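Local coordinates for regulatory protein SdiA (PDB 4LFU) that activates transcription of the cell-division genes ftsQAZ and switches on ydiV when it senses extracellular autoinducers of the AI-1 type, at residues Tyr42-Arg47 with Glu160-Leu165; Leu83-Phe88 with Arg128-Leu133; Gln90-Trp95 with Val119-Met124. One frame throughout, in Å; residues are numbered along the deposited sequence.

In the fold
All three contacts belong to the autoinducer-binding domain and share its five-stranded antiparallel sheet, ordered 57-61, 41-47, 130-137, 117-124, 92-94. Along the chain each contact encloses the next: contact 3 falls between the two segments of contact 2, and contact 2 between those of contact 1. Contact 1 packs helix 147-167 on strand 41-47, contact 2 lays the loop 83-88 against the neighbouring strand 130-137, and contact 3 adds the outermost strand 92-94 to strand 117-124. The centres of contacts 2 and 3 are about 7 Å apart, those of 1 and 2 about 11 Å, and those of 1 and 3 about 13 Å. Helix and loop cover opposite faces of the sheet that organises this sensory domain.

Contact 1: Tyr42-Arg47 with Glu160-Leu165; sequences YSLCVR and ESLMAL
Leu44 and Val46 of strand 42-47 meet Ser161, Leu162 and Leu165 of helix 160-165 across a closest axis distance of 11.0 Å, the helix crossing the strand at -58°. The nearest backbones are those of Leu44 and Leu162, whose CA atoms stand 8.8 Å apart, and the gap is filled by side chains alone. Leu162 CD2 is shared between two strand residues: it lies 3.6 Å from Leu44 CD1 and 3.7 Å from Val46 CG2. In both pairs the side chains pass alongside each other in opposite directions. Leu44 also brings its other methyl, CD2, to 4.0 Å from Leu162 CD2, so both ends of its fork rest against that one leucine. On the strand, Leu44 and Val46 turn their CB atoms to the helix while Cys45 between them turns away, the alternation by which a sheet offers every second residue to a covering helix. Here helix 147-167 closes one layer of the alpha-beta-alpha sandwich found in the autoinducer-binding domains of LuxR-type receptors, beside helix 23-36, whose Val26 and Ile30 pack on Ser161. One turn further on, Leu165 meets Leu44 tip to tip, with 3.7 Å between Leu165 CD1 and Leu44 CD1. Ser161 contributes a polar atom to this buried, greasy surface: its OG sits 4.2 Å from Leu44 CD1. With chi1 at 62°, OG lies between the backbone N and carbonyl carbon of its own residue, and it is satisfied within the helix by a hydrogen bond to Leu157 O. In the adjacent strand 130-137, Leu133 packs beside Leu44 on the same face.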
loop_
_atom_site.group_PDB
_atom_site.type_symbol
_atom_site.label_atom_id
_atom_site.label_comp_id
_atom_site.label_asym_id
_atom_site.label_seq_id
_atom_site.Cartn_x
_atom_site.Cartn_y
_atom_site.Cartn_z
ATOM N N TYR A 42 20.742 -12.617 3.158
ATOM C CA TYR A 42 19.533 -11.827 2.953
ATOM C C TYR A 42 19.173 -11.943 1.478
ATOM O O TYR A 42 20.016 -12.303 0.645
ATOM C CB TYR A 42 19.773 -10.356 3.309
ATOM C CG TYR A 42 20.591 -9.616 2.259
ATOM C CD1 TYR A 42 21.984 -9.657 2.295
ATOM C CD2 TYR A 42 19.971 -8.882 1.228
ATOM C CE1 TYR A 42 22.741 -9.030 1.345
ATOM C CE2 TYR A 42 20.731 -8.223 0.262
ATOM C CZ TYR A 42 22.120 -8.306 0.340
ATOM O OH TYR A 42 22.939 -7.687 -0.584
ATOM N N SER A 43 17.911 -11.676 1.170
ATOM C CA SER A 43 17.477 -11.440 -0.182
ATOM C C SER A 43 16.412 -10.336 -0.164
ATOM O O SER A 43 15.566 -10.299 0.709
ATOM C CB SER A 43 16.955 -12.727 -0.834
ATOM O OG SER A 43 15.755 -13.174 -0.237
ATOM N N LEU A 44 16.473 -9.429 -1.128
ATOM C CA LEU A 44 15.472 -8.388 -1.240
ATOM C C LEU A 44 14.794 -8.624 -2.587
ATOM O O LEU A 44 15.457 -8.523 -3.620
ATOM C CB LEU A 44 16.156 -7.015 -1.170
ATOM C CG LEU A 44 15.557 -5.838 -0.375
ATOM C CD1 LEU A 44 15.767 -4.485 -1.164
ATOM C CD2 LEU A 44 14.079 -5.998 0.038
ATOM N N CYS A 45 13.509 -9.014 -2.553
ATOM C CA CYS A 45 12.678 -9.320 -3.747
ATOM C C CYS A 45 11.475 -8.404 -3.834
ATOM O O CYS A 45 10.805 -8.155 -2.840
ATOM C CB CYS A 45 12.115 -10.743 -3.721
ATOM S SG CYS A 45 13.340 -12.035 -3.581
ATOM N N VAL A 46 11.184 -7.955 -5.050
ATOM C CA VAL A 46 10.118 -6.997 -5.297
ATOM C C VAL A 46 9.241 -7.554 -6.396
ATOM O O VAL A 46 9.718 -7.710 -7.524
ATOM C CB VAL A 46 10.713 -5.581 -5.678
ATOM C CG1 VAL A 46 9.618 -4.573 -5.939
ATOM C CG2 VAL A 46 11.647 -5.067 -4.566
ATOM N N ARG A 47 7.994 -7.885 -6.052
ATOM C CA ARG A 47 6.963 -8.257 -7.021
ATOM C C ARG A 47 6.273 -6.972 -7.495
ATOM O O ARG A 47 5.543 -6.326 -6.743
ATOM C CB ARG A 47 5.886 -9.252 -6.444
ATOM C CG ARG A 47 6.369 -10.278 -5.371
ATOM C CD ARG A 47 5.361 -11.475 -5.075
ATOM N NE ARG A 47 5.315 -12.357 -6.244
ATOM C CZ ARG A 47 5.276 -13.689 -6.238
ATOM N NH1 ARG A 47 5.259 -14.380 -5.101
ATOM N NH2 ARG A 47 5.253 -14.337 -7.400
ATOM N N GLU A 160 12.864 1.226 4.837
ATOM C CA GLU A 160 13.921 2.223 4.547
ATOM C C GLU A 160 14.805 1.836 3.381
ATOM O O GLU A 160 15.143 2.692 2.560
ATOM C CB GLU A 160 14.783 2.515 5.783
ATOM C CG GLU A 160 14.008 3.186 6.915
ATOM C CD GLU A 160 13.145 4.342 6.425
ATOM O OE1 GLU A 160 13.703 5.312 5.848
ATOM O OE2 GLU A 160 11.912 4.289 6.625
ATOM N N SER A 161 15.160 0.549 3.283
ATOM C CA SER A 161 15.978 0.097 2.154
ATOM C C SER A 161 15.252 0.322 0.840
ATOM O O SER A 161 15.818 0.845 -0.096
ATOM C CB SER A 161 16.448 -1.358 2.315
ATOM O OG SER A 161 15.372 -2.286 2.377
ATOM N N LEU A 162 13.977 -0.029 0.793
ATOM C CA LEU A 162 13.206 0.119 -0.428
ATOM C C LEU A 162 12.763 1.563 -0.688
ATOM O O LEU A 162 12.616 1.946 -1.843
ATOM C CB LEU A 162 12.001 -0.826 -0.426
ATOM C CG LEU A 162 12.265 -2.332 -0.514
ATOM C CD1 LEU A 162 11.038 -3.128 -0.141
ATOM C CD2 LEU A 162 12.752 -2.709 -1.894
ATOM N N MET A 163 12.549 2.354 0.368
ATOM C CA MET A 163 12.345 3.817 0.190
ATOM C C MET A 163 13.600 4.520 -0.332
ATOM O O MET A 163 13.512 5.328 -1.273
ATOM C CB MET A 163 11.811 4.492 1.458
ATOM C CG MET A 163 10.358 4.087 1.838
ATOM S SD MET A 163 9.101 4.150 0.522
ATOM C CE MET A 163 9.160 5.890 0.070
ATOM N N ALA A 164 14.771 4.186 0.235
ATOM C CA ALA A 164 16.044 4.644 -0.325
ATOM C C ALA A 164 16.181 4.255 -1.790
ATOM O O ALA A 164 16.480 5.095 -2.634
ATOM C CB ALA A 164 17.223 4.108 0.479
ATOM N N LEU A 165 15.960 2.987 -2.111
ATOM C CA LEU A 165 16.076 2.542 -3.510
ATOM C C LEU A 165 15.064 3.195 -4.458
ATOM O O LEU A 165 15.336 3.334 -5.638
ATOM C CB LEU A 165 16.014 1.004 -3.613
ATOM C CG LEU A 165 17.182 0.228 -2.982
ATOM C CD1 LEU A 165 16.758 -1.185 -2.604
ATOM C CD2 LEU A 165 18.382 0.199 -3.903
#

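Contact 2: Leu83-Phe88 with Arg128-Leu133; sequences LNPENF and RALGFL
Leu83 lies over one face of the Phe132 ring, which carries most of the contact. Leu83 CA stands 4.0 Å from the centroid of the Phe132 ring in a CH-pi contact, 21° off the normal, while the leucine branch reaches back toward the root of the ring, with Leu83 CD1 3.8 Å from Phe132 CG. At the far end the backbone joins in, Leu83 O lying 3.5 Å from Phe132 CZ; the same oxygen accepts a hydrogen bond from Arg47 NH1. Phe88 meets the ring at its edge, Phe88 CZ being 3.8 Å from Phe132 CD1, with the two planes turned 53° apart. Packing thins toward Pro85, which is partly exposed. Its CD approaches Phe132 CZ and its CG touches Leu130 CD1 at 4.1 Å, the two side chains crossing at about a right angle. Pro85 sits within an Asx turn, in which Asn84 OD1 accepts from Glu86 N at 3.2 Å with the donor well above the carbonyl plane, and Glu86 is exposed. A bound tetraethylene glycol, probably from the crystallisation liquor, lies about 4 Å from the Leu83 side chain, consistent with the ligand pocket that LuxR-type autoinducer-binding domains form on this side of the sheet.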
loop_
_atom_site.group_PDB
_atom_site.type_symbol
_atom_site.label_atom_id
_atom_site.label_comp_id
_atom_site.label_asym_id
_atom_site.label_seq_id
_atom_site.Cartn_x
_atom_site.Cartn_y
_atom_site.Cartn_z
ATOM N N LEU A 83 7.051 -15.617 -0.390
ATOM C CA LEU A 83 6.742 -14.482 -1.268
ATOM C C LEU A 83 5.230 -14.328 -1.487
ATOM O O LEU A 83 4.774 -13.721 -2.459
ATOM C CB LEU A 83 7.470 -14.665 -2.609
ATOM C CG LEU A 83 8.857 -14.070 -2.876
ATOM C CD1 LEU A 83 9.672 -13.614 -1.646
ATOM C CD2 LEU A 83 9.681 -14.987 -3.751
ATOM N N ASN A 84 4.474 -14.931 -0.582
ATOM C CA ASN A 84 3.047 -14.904 -0.618
ATOM C C ASN A 84 2.578 -14.154 0.627
ATOM O O ASN A 84 2.685 -14.668 1.741
ATOM C CB ASN A 84 2.491 -16.338 -0.671
ATOM C CG ASN A 84 0.967 -16.388 -0.657
ATOM O OD1 ASN A 84 0.283 -15.358 -0.758
ATOM N ND2 ASN A 84 0.425 -17.591 -0.504
ATOM N N PRO A 85 2.073 -12.923 0.435
ATOM C CA PRO A 85 1.580 -12.057 1.517
ATOM C C PRO A 85 0.441 -12.655 2.389
ATOM O O PRO A 85 0.327 -12.313 3.560
ATOM C CB PRO A 85 1.118 -10.799 0.770
ATOM C CG PRO A 85 0.903 -11.222 -0.613
ATOM C CD PRO A 85 1.934 -12.268 -0.881
ATOM N N GLU A 86 -0.368 -13.550 1.820
ATOM C CA GLU A 86 -1.415 -14.264 2.563
ATOM C C GLU A 86 -0.890 -15.083 3.741
ATOM O O GLU A 86 -1.643 -15.408 4.655
ATOM C CB GLU A 86 -2.238 -15.151 1.629
ATOM C CG GLU A 86 -3.265 -14.382 0.748
ATOM C CD GLU A 86 -3.131 -14.707 -0.748
ATOM O OE1 GLU A 86 -3.926 -15.541 -1.260
ATOM O OE2 GLU A 86 -2.217 -14.139 -1.412
ATOM N N ASN A 87 0.391 -15.418 3.772
ATOM C CA ASN A 87 0.821 -16.173 4.946
ATOM C C ASN A 87 1.693 -15.409 5.972
ATOM O O ASN A 87 2.273 -15.983 6.890
ATOM C CB ASN A 87 1.244 -17.624 4.588
ATOM C CG ASN A 87 2.410 -17.677 3.682
ATOM O OD1 ASN A 87 3.394 -16.995 3.936
ATOM N ND2 ASN A 87 2.331 -18.487 2.611
ATOM N N PHE A 88 1.692 -14.088 5.835
ATOM C CA PHE A 88 2.350 -13.185 6.772
ATOM C C PHE A 88 1.367 -12.722 7.854
ATOM O O PHE A 88 0.169 -12.611 7.625
ATOM C CB PHE A 88 2.879 -11.959 6.015
ATOM C CG PHE A 88 4.148 -12.214 5.252
ATOM C CD1 PHE A 88 4.138 -12.922 4.054
ATOM C CD2 PHE A 88 5.352 -11.753 5.733
ATOM C CE1 PHE A 88 5.312 -13.151 3.359
ATOM C CE2 PHE A 88 6.510 -11.975 5.027
ATOM C CZ PHE A 88 6.484 -12.684 3.846
ATOM N N ARG A 128 2.660 0.227 -5.284
ATOM C CA ARG A 128 1.959 -1.075 -5.198
ATOM C C ARG A 128 2.869 -2.282 -5.494
ATOM O O ARG A 128 2.398 -3.412 -5.618
ATOM C CB ARG A 128 0.720 -1.100 -6.088
ATOM C CG ARG A 128 -0.442 -0.305 -5.574
ATOM C CD ARG A 128 -0.252 1.186 -5.778
ATOM N NE ARG A 128 -1.542 1.864 -5.802
ATOM C CZ ARG A 128 -1.788 3.008 -5.188
ATOM N NH1 ARG A 128 -0.806 3.635 -4.549
ATOM N NH2 ARG A 128 -3.001 3.537 -5.251
ATOM N N ALA A 129 4.170 -2.045 -5.611
ATOM C CA ALA A 129 5.115 -3.156 -5.669
ATOM C C ALA A 129 5.116 -3.791 -4.295
ATOM O O ALA A 129 4.858 -3.119 -3.296
ATOM C CB ALA A 129 6.509 -2.667 -6.039
ATOM N N LEU A 130 5.396 -5.086 -4.233
ATOM C CA LEU A 130 5.483 -5.755 -2.941
ATOM C C LEU A 130 6.933 -6.103 -2.699
ATOM O O LEU A 130 7.550 -6.828 -3.496
ATOM C CB LEU A 130 4.604 -7.021 -2.909
ATOM C CG LEU A 130 3.076 -6.917 -3.014
ATOM C CD1 LEU A 130 2.508 -8.318 -2.994
ATOM C CD2 LEU A 130 2.479 -6.126 -1.849
ATOM N N GLY A 131 7.476 -5.570 -1.611
ATOM C CA GLY A 131 8.856 -5.818 -1.257
ATOM C C GLY A 131 8.926 -6.824 -0.136
ATOM O O GLY A 131 8.134 -6.774 0.822
ATOM N N PHE A 132 9.859 -7.762 -0.278
ATOM C CA PHE A 132 10.086 -8.827 0.706
ATOM C C PHE A 132 11.556 -8.824 1.130
ATOM O O PHE A 132 12.452 -8.938 0.297
ATOM C CB PHE A 132 9.748 -10.190 0.098
ATOM C CG PHE A 132 8.298 -10.345 -0.305
ATOM C CD1 PHE A 132 7.389 -10.944 0.558
ATOM C CD2 PHE A 132 7.845 -9.899 -1.556
ATOM C CE1 PHE A 132 6.060 -11.063 0.205
ATOM C CE2 PHE A 132 6.501 -10.053 -1.942
ATOM C CZ PHE A 132 5.617 -10.621 -1.064
ATOM N N LEU A 133 11.806 -8.710 2.426
ATOM C CA LEU A 133 13.165 -8.842 2.937
ATOM C C LEU A 133 13.291 -10.133 3.755
ATOM O O LEU A 133 12.619 -10.295 4.760
ATOM C CB LEU A 133 13.542 -7.625 3.792
ATOM C CG LEU A 133 14.926 -7.677 4.472
ATOM C CD1 LEU A 133 16.064 -7.656 3.457
ATOM C CD2 LEU A 133 15.031 -6.527 5.453
#

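Contact 3: Gln90-Trp95 with Val119-Met124; sequences QGHLMW and VTQYLM
The Trp95 indole has Val119 N over one face, 3.6 Å above its plane and offset toward the rim, and Thr120 OG1 at its edge. There Trp95 NE1 donates to Thr120 OG1 at 2.8 Å, with the oxygen almost exactly in the indole plane; Ser134 OG is a second partner of that hydroxyl. The His92 imidazole is likewise gripped at its edge: ND1 donates to Gln121 OE1 at 2.8 Å, close to the ring plane, although the donor is tilted 24° from the plane of the amide. Gln121 bends to supply this oxygen, its chi2 of 86° bringing CD round toward His92. The adjoining ring carbon is tightly packed, His92 CE1 lying 3.3 Å from Val119 CG2. These side chains are carried by strand 92-94 and the residue after it, the strand being added antiparallel to strand 117-124 as an outermost strand of the sheet in this chain. Leu93 and Thr120 form a hydrogen-bonded pair, flanked by the non-hydrogen-bonded pairs His92 with Gln121 and Met94 with Val119. Those four flanking side chains share one face, where helix 147-167 packs on His92, Val119 and Gln121; Leu93 and Thr120 point to the other. Gly91 O continues the pairing by accepting from Tyr122 N at 2.7 Å, and Gly91 CA comes within 3.8 Å of Tyr122 CE2. A water donates to Gln90 O and is weakly held by Gln121 NE2.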
loop_
_atom_site.group_PDB
_atom_site.type_symbol
_atom_site.label_atom_id
_atom_site.label_comp_id
_atom_site.label_asym_id
_atom_site.label_seq_id
_atom_site.Cartn_x
_atom_site.Cartn_y
_atom_site.Cartn_z
ATOM N N GLN A 90 1.075 -9.375 10.396
ATOM C CA GLN A 90 1.650 -8.050 10.679
ATOM C C GLN A 90 2.843 -7.728 9.781
ATOM O O GLN A 90 3.805 -7.106 10.228
ATOM C CB GLN A 90 2.049 -7.915 12.158
ATOM C CG GLN A 90 1.075 -7.079 13.019
ATOM C CD GLN A 90 -0.103 -7.895 13.468
ATOM O OE1 GLN A 90 0.041 -9.082 13.788
ATOM N NE2 GLN A 90 -1.286 -7.285 13.482
ATOM N N GLY A 91 2.795 -8.178 8.530
ATOM C CA GLY A 91 3.936 -8.014 7.626
ATOM C C GLY A 91 5.118 -8.957 7.877
ATOM O O GLY A 91 6.105 -8.921 7.144
ATOM N N HIS A 92 4.976 -9.836 8.867
ATOM C CA HIS A 92 6.049 -10.674 9.379
ATOM C C HIS A 92 5.804 -12.179 9.188
ATOM O O HIS A 92 4.679 -12.664 9.269
ATOM C CB HIS A 92 6.260 -10.355 10.861
ATOM C CG HIS A 92 7.497 -10.961 11.445
ATOM N ND1 HIS A 92 8.763 -10.491 11.153
ATOM C CD2 HIS A 92 7.664 -11.983 12.321
ATOM C CE1 HIS A 92 9.657 -11.197 11.828
ATOM N NE2 HIS A 92 9.016 -12.107 12.543
ATOM N N LEU A 93 6.883 -12.901 8.916
ATOM C CA LEU A 93 6.837 -14.349 8.718
ATOM C C LEU A 93 8.124 -15.052 9.185
ATOM O O LEU A 93 9.170 -14.971 8.540
ATOM C CB LEU A 93 6.530 -14.698 7.258
ATOM C CG LEU A 93 6.481 -16.177 6.829
ATOM C CD1 LEU A 93 5.401 -16.983 7.586
ATOM C CD2 LEU A 93 6.278 -16.256 5.315
ATOM N N MET A 94 8.028 -15.718 10.329
ATOM C CA MET A 94 9.095 -16.573 10.830
ATOM C C MET A 94 8.939 -17.895 10.086
ATOM O O MET A 94 7.838 -18.430 10.058
ATOM C CB MET A 94 8.935 -16.767 12.350
ATOM C CG MET A 94 10.038 -17.618 13.002
ATOM S SD MET A 94 11.560 -16.687 13.132
ATOM C CE MET A 94 12.751 -17.921 12.649
ATOM N N TRP A 95 10.003 -18.410 9.465
ATOM C CA TRP A 95 9.884 -19.681 8.693
ATOM C C TRP A 95 9.665 -20.885 9.605
ATOM O O TRP A 95 10.260 -20.982 10.681
ATOM C CB TRP A 95 11.075 -19.961 7.760
ATOM C CG TRP A 95 11.407 -18.853 6.799
ATOM C CD1 TRP A 95 10.687 -17.697 6.571
ATOM C CD2 TRP A 95 12.544 -18.793 5.923
ATOM N NE1 TRP A 95 11.325 -16.930 5.630
ATOM C CE2 TRP A 95 12.462 -17.574 5.214
ATOM C CE3 TRP A 95 13.633 -19.643 5.687
ATOM C CZ2 TRP A 95 13.414 -17.190 4.269
ATOM C CZ3 TRP A 95 14.600 -19.252 4.760
ATOM C CH2 TRP A 95 14.473 -18.036 4.055
ATOM N N VAL A 119 13.648 -15.827 8.224
ATOM C CA VAL A 119 12.543 -14.965 8.567
ATOM C C VAL A 119 12.274 -14.023 7.376
ATOM O O VAL A 119 13.199 -13.642 6.669
ATOM C CB VAL A 119 12.884 -14.194 9.868
ATOM C CG1 VAL A 119 14.131 -13.329 9.683
ATOM C CG2 VAL A 119 11.690 -13.374 10.366
ATOM N N THR A 120 11.027 -13.664 7.133
ATOM C CA THR A 120 10.749 -12.680 6.078
ATOM C C THR A 120 9.886 -11.526 6.607
ATOM O O THR A 120 8.967 -11.728 7.401
ATOM C CB THR A 120 10.112 -13.346 4.833
ATOM O OG1 THR A 120 10.907 -14.472 4.469
ATOM C CG2 THR A 120 10.040 -12.387 3.631
ATOM N N GLN A 121 10.221 -10.313 6.191
ATOM C CA GLN A 121 9.373 -9.162 6.446
ATOM C C GLN A 121 8.912 -8.589 5.107
ATOM O O GLN A 121 9.685 -8.521 4.178
ATOM C CB GLN A 121 10.116 -8.096 7.239
ATOM C CG GLN A 121 9.215 -6.942 7.657
ATOM C CD GLN A 121 8.481 -7.200 8.950
ATOM O OE1 GLN A 121 8.883 -8.036 9.763
ATOM N NE2 GLN A 121 7.395 -6.468 9.156
ATOM N N TYR A 122 7.651 -8.173 5.015
ATOM C CA TYR A 122 7.191 -7.536 3.785
ATOM C C TYR A 122 6.441 -6.202 3.944
ATOM O O TYR A 122 5.899 -5.888 5.025
ATOM C CB TYR A 122 6.419 -8.520 2.901
ATOM C CG TYR A 122 4.926 -8.384 2.934
ATOM C CD1 TYR A 122 4.224 -7.758 1.889
ATOM C CD2 TYR A 122 4.209 -8.912 3.983
ATOM C CE1 TYR A 122 2.822 -7.626 1.941
ATOM C CE2 TYR A 122 2.849 -8.794 4.049
ATOM C CZ TYR A 122 2.157 -8.162 3.036
ATOM O OH TYR A 122 0.786 -8.114 3.156
ATOM N N LEU A 123 6.452 -5.433 2.849
ATOM C CA LEU A 123 5.773 -4.158 2.739
ATOM C C LEU A 123 5.273 -3.908 1.318
ATOM O O LEU A 123 5.999 -4.143 0.325
ATOM C CB LEU A 123 6.729 -3.008 3.103
ATOM C CG LEU A 123 6.054 -1.629 3.166
ATOM C CD1 LEU A 123 5.050 -1.597 4.307
ATOM C CD2 LEU A 123 7.053 -0.492 3.299
ATOM N N MET A 124 4.051 -3.393 1.226
ATOM C CA MET A 124 3.575 -2.847 -0.032
ATOM C C MET A 124 4.044 -1.419 -0.173
ATOM O O MET A 124 3.803 -0.602 0.700
ATOM C CB MET A 124 2.056 -2.861 -0.127
ATOM C CG MET A 124 1.594 -2.129 -1.390
ATOM S SD MET A 124 -0.092 -2.520 -1.804
ATOM C CE MET A 124 -1.003 -1.667 -0.508
HETATM O O HOH W 1 5.782 -7.085 12.035
#